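Local coordinates for activator of Hsp90 ATPase homologue 1/2-like C-terminal domain-containing protein (Mycobacterium smegmatis, PDB 3UID) that is probably a type II toxin of the SRPBCC superfamily, the structural homologue of a mycobacterial toxin involved in the hypoxic response, at residues Pro24-Tyr32 and Ala82-Ser90. Sequence-based numbering, arbitrary orientation.
Sequences PVTRIWQIY and AVDEPHSFS
The indole of W29 on helix 25-33 lies against the turn joining strands 73-84 and 88-96, a helix-to-hairpin contact in a Bet v 1-like protein, whose fold is the helix-grip. It illustrates how one large aromatic can join a helix to a hairpin with no direct hydrogen bond. With CG anti to the backbone N (chi1 180°), the ring reaches out to E85 and P86, which share one of its faces. E85 CG makes a CH-pi contact 3.5 Å from the centroid of the five-membered ring. P86, behind a cis peptide, sets CA over the same face, while its CB rests 3.8 Å from V25 CG1. At the ring edge, V83 CG1 meets W29 CZ2 at 3.8 Å. From the opposite face, the edge of F89 points to the six-membered ring in an offset edge-to-face pair, planes 87° apart, and its CE2 touches Y32 CB at 3.6 Å, completing an aromatic cluster. A water accepts from W29 NE1 and donates to E85 OE1, both at 2.9 Å. P86 O is buried without a polar partner. Beyond the cluster, F89 meets Y113 of strand 109-118, and Y32 packs on F115 and on I155 of helix 144-158.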
# COMPACT_ATOMS: atom_id res chain seq x y z
N PRO A 24 0.94 -6.84 17.04
CA PRO A 24 -0.00 -5.83 17.52
C PRO A 24 -0.21 -4.69 16.53
O PRO A 24 0.66 -4.44 15.68
CB PRO A 24 0.66 -5.30 18.80
CG PRO A 24 1.57 -6.40 19.24
CD PRO A 24 2.05 -7.05 17.98
N VAL A 25 -1.34 -4.01 16.65
CA VAL A 25 -1.64 -2.87 15.79
C VAL A 25 -0.52 -1.83 15.84
O VAL A 25 -0.16 -1.27 14.80
CB VAL A 25 -2.96 -2.21 16.18
CG1 VAL A 25 -3.05 -0.84 15.57
CG2 VAL A 25 -4.13 -3.09 15.73
N THR A 26 0.02 -1.58 17.03
CA THR A 26 1.10 -0.60 17.17
C THR A 26 2.31 -0.97 16.33
O THR A 26 2.96 -0.10 15.75
CB THR A 26 1.52 -0.39 18.63
OG1 THR A 26 1.81 -1.65 19.24
CG2 THR A 26 0.39 0.27 19.39
N ARG A 27 2.61 -2.26 16.25
CA ARG A 27 3.72 -2.74 15.41
C ARG A 27 3.48 -2.52 13.90
O ARG A 27 4.35 -2.04 13.18
CB ARG A 27 4.02 -4.22 15.65
CG ARG A 27 5.02 -4.79 14.62
CD ARG A 27 6.39 -4.21 14.89
NE ARG A 27 7.40 -4.58 13.89
CZ ARG A 27 7.74 -3.82 12.85
NH1 ARG A 27 7.14 -2.66 12.65
NH2 ARG A 27 8.67 -4.23 12.00
N ILE A 28 2.29 -2.91 13.42
CA ILE A 28 1.95 -2.74 12.02
C ILE A 28 1.96 -1.27 11.62
O ILE A 28 2.40 -0.92 10.53
CB ILE A 28 0.60 -3.41 11.70
CG1 ILE A 28 0.64 -4.88 12.12
CG2 ILE A 28 0.30 -3.30 10.21
CD1 ILE A 28 1.69 -5.72 11.39
N TRP A 29 1.50 -0.39 12.51
CA TRP A 29 1.51 1.03 12.23
C TRP A 29 2.92 1.49 11.83
O TRP A 29 3.08 2.29 10.91
CB TRP A 29 1.03 1.84 13.44
CG TRP A 29 1.04 3.31 13.17
CD1 TRP A 29 2.03 4.20 13.49
CD2 TRP A 29 0.04 4.06 12.48
NE1 TRP A 29 1.69 5.46 13.07
CE2 TRP A 29 0.47 5.40 12.44
CE3 TRP A 29 -1.19 3.72 11.90
CZ2 TRP A 29 -0.28 6.40 11.84
CZ3 TRP A 29 -1.93 4.73 11.30
CH2 TRP A 29 -1.48 6.05 11.28
N GLN A 30 3.93 0.98 12.52
CA GLN A 30 5.31 1.40 12.29
C GLN A 30 5.89 0.95 10.95
O GLN A 30 6.87 1.54 10.47
CB GLN A 30 6.21 0.93 13.45
CG GLN A 30 5.89 1.60 14.77
CD GLN A 30 6.04 3.12 14.73
OE1 GLN A 30 6.86 3.66 13.98
NE2 GLN A 30 5.25 3.81 15.53
N ILE A 31 5.29 -0.08 10.35
CA ILE A 31 5.64 -0.47 8.98
C ILE A 31 5.44 0.72 8.03
O ILE A 31 6.26 0.96 7.13
CB ILE A 31 4.78 -1.66 8.49
CG1 ILE A 31 5.04 -2.93 9.33
CG2 ILE A 31 5.00 -1.92 6.99
CD1 ILE A 31 6.37 -3.58 9.06
N TYR A 32 4.35 1.46 8.23
CA TYR A 32 3.99 2.59 7.37
C TYR A 32 4.58 3.91 7.86
O TYR A 32 4.83 4.80 7.05
CB TYR A 32 2.46 2.67 7.23
CG TYR A 32 1.95 1.40 6.62
CD1 TYR A 32 1.97 1.22 5.24
CD2 TYR A 32 1.53 0.34 7.41
CE1 TYR A 32 1.55 0.02 4.67
CE2 TYR A 32 1.11 -0.86 6.85
CZ TYR A 32 1.11 -1.01 5.48
OH TYR A 32 0.71 -2.19 4.92
N ALA A 82 -5.46 12.18 6.04
CA ALA A 82 -5.82 11.98 7.43
C ALA A 82 -4.87 10.99 8.08
O ALA A 82 -4.41 10.06 7.41
CB ALA A 82 -7.26 11.47 7.54
N VAL A 83 -4.57 11.20 9.36
CA VAL A 83 -3.71 10.29 10.11
C VAL A 83 -4.29 10.12 11.52
O VAL A 83 -4.46 11.08 12.25
CB VAL A 83 -2.27 10.83 10.20
CG1 VAL A 83 -1.39 9.89 11.02
CG2 VAL A 83 -1.69 11.03 8.80
N ASP A 84 -4.57 8.87 11.89
CA ASP A 84 -5.17 8.54 13.17
C ASP A 84 -4.40 7.36 13.77
O ASP A 84 -4.84 6.22 13.73
CB ASP A 84 -6.66 8.22 12.97
CG ASP A 84 -7.33 7.68 14.22
OD1 ASP A 84 -6.89 8.00 15.34
OD2 ASP A 84 -8.32 6.93 14.07
N GLU A 85 -3.22 7.65 14.30
CA GLU A 85 -2.35 6.61 14.84
C GLU A 85 -2.98 5.94 16.07
O GLU A 85 -3.53 6.62 16.94
CB GLU A 85 -0.99 7.21 15.22
CG GLU A 85 -0.04 6.19 15.84
CD GLU A 85 1.28 6.81 16.27
OE1 GLU A 85 1.56 7.97 15.88
OE2 GLU A 85 2.05 6.14 16.99
N PRO A 86 -2.91 4.60 16.16
CA PRO A 86 -2.32 3.66 15.20
C PRO A 86 -3.39 2.95 14.39
O PRO A 86 -3.10 1.88 13.83
CB PRO A 86 -1.68 2.63 16.12
CG PRO A 86 -2.67 2.53 17.24
CD PRO A 86 -3.18 3.95 17.45
N HIS A 87 -4.60 3.49 14.30
CA HIS A 87 -5.69 2.74 13.68
C HIS A 87 -5.92 2.99 12.20
O HIS A 87 -6.42 2.12 11.51
CB HIS A 87 -6.99 2.92 14.45
CG HIS A 87 -7.03 2.17 15.74
ND1 HIS A 87 -7.03 2.80 16.96
CD2 HIS A 87 -7.04 0.84 16.00
CE1 HIS A 87 -7.05 1.89 17.93
NE2 HIS A 87 -7.07 0.70 17.37
N SER A 88 -5.55 4.16 11.70
CA SER A 88 -5.88 4.43 10.29
C SER A 88 -5.12 5.61 9.71
O SER A 88 -4.72 6.52 10.44
CB SER A 88 -7.38 4.71 10.18
OG SER A 88 -7.82 4.73 8.82
N PHE A 89 -4.89 5.57 8.39
CA PHE A 89 -4.50 6.76 7.64
C PHE A 89 -5.15 6.74 6.27
O PHE A 89 -5.57 5.69 5.79
CB PHE A 89 -2.98 7.02 7.62
CG PHE A 89 -2.16 6.01 6.85
CD1 PHE A 89 -1.83 6.24 5.52
CD2 PHE A 89 -1.70 4.85 7.46
CE1 PHE A 89 -1.06 5.32 4.80
CE2 PHE A 89 -0.92 3.93 6.74
CZ PHE A 89 -0.60 4.17 5.41
N SER A 90 -5.29 7.92 5.67
CA SER A 90 -6.00 8.06 4.41
C SER A 90 -5.17 8.90 3.47
O SER A 90 -4.45 9.80 3.91
CB SER A 90 -7.34 8.74 4.63
OG SER A 90 -8.15 7.98 5.53
O HOH W 1 3.06 7.99 13.38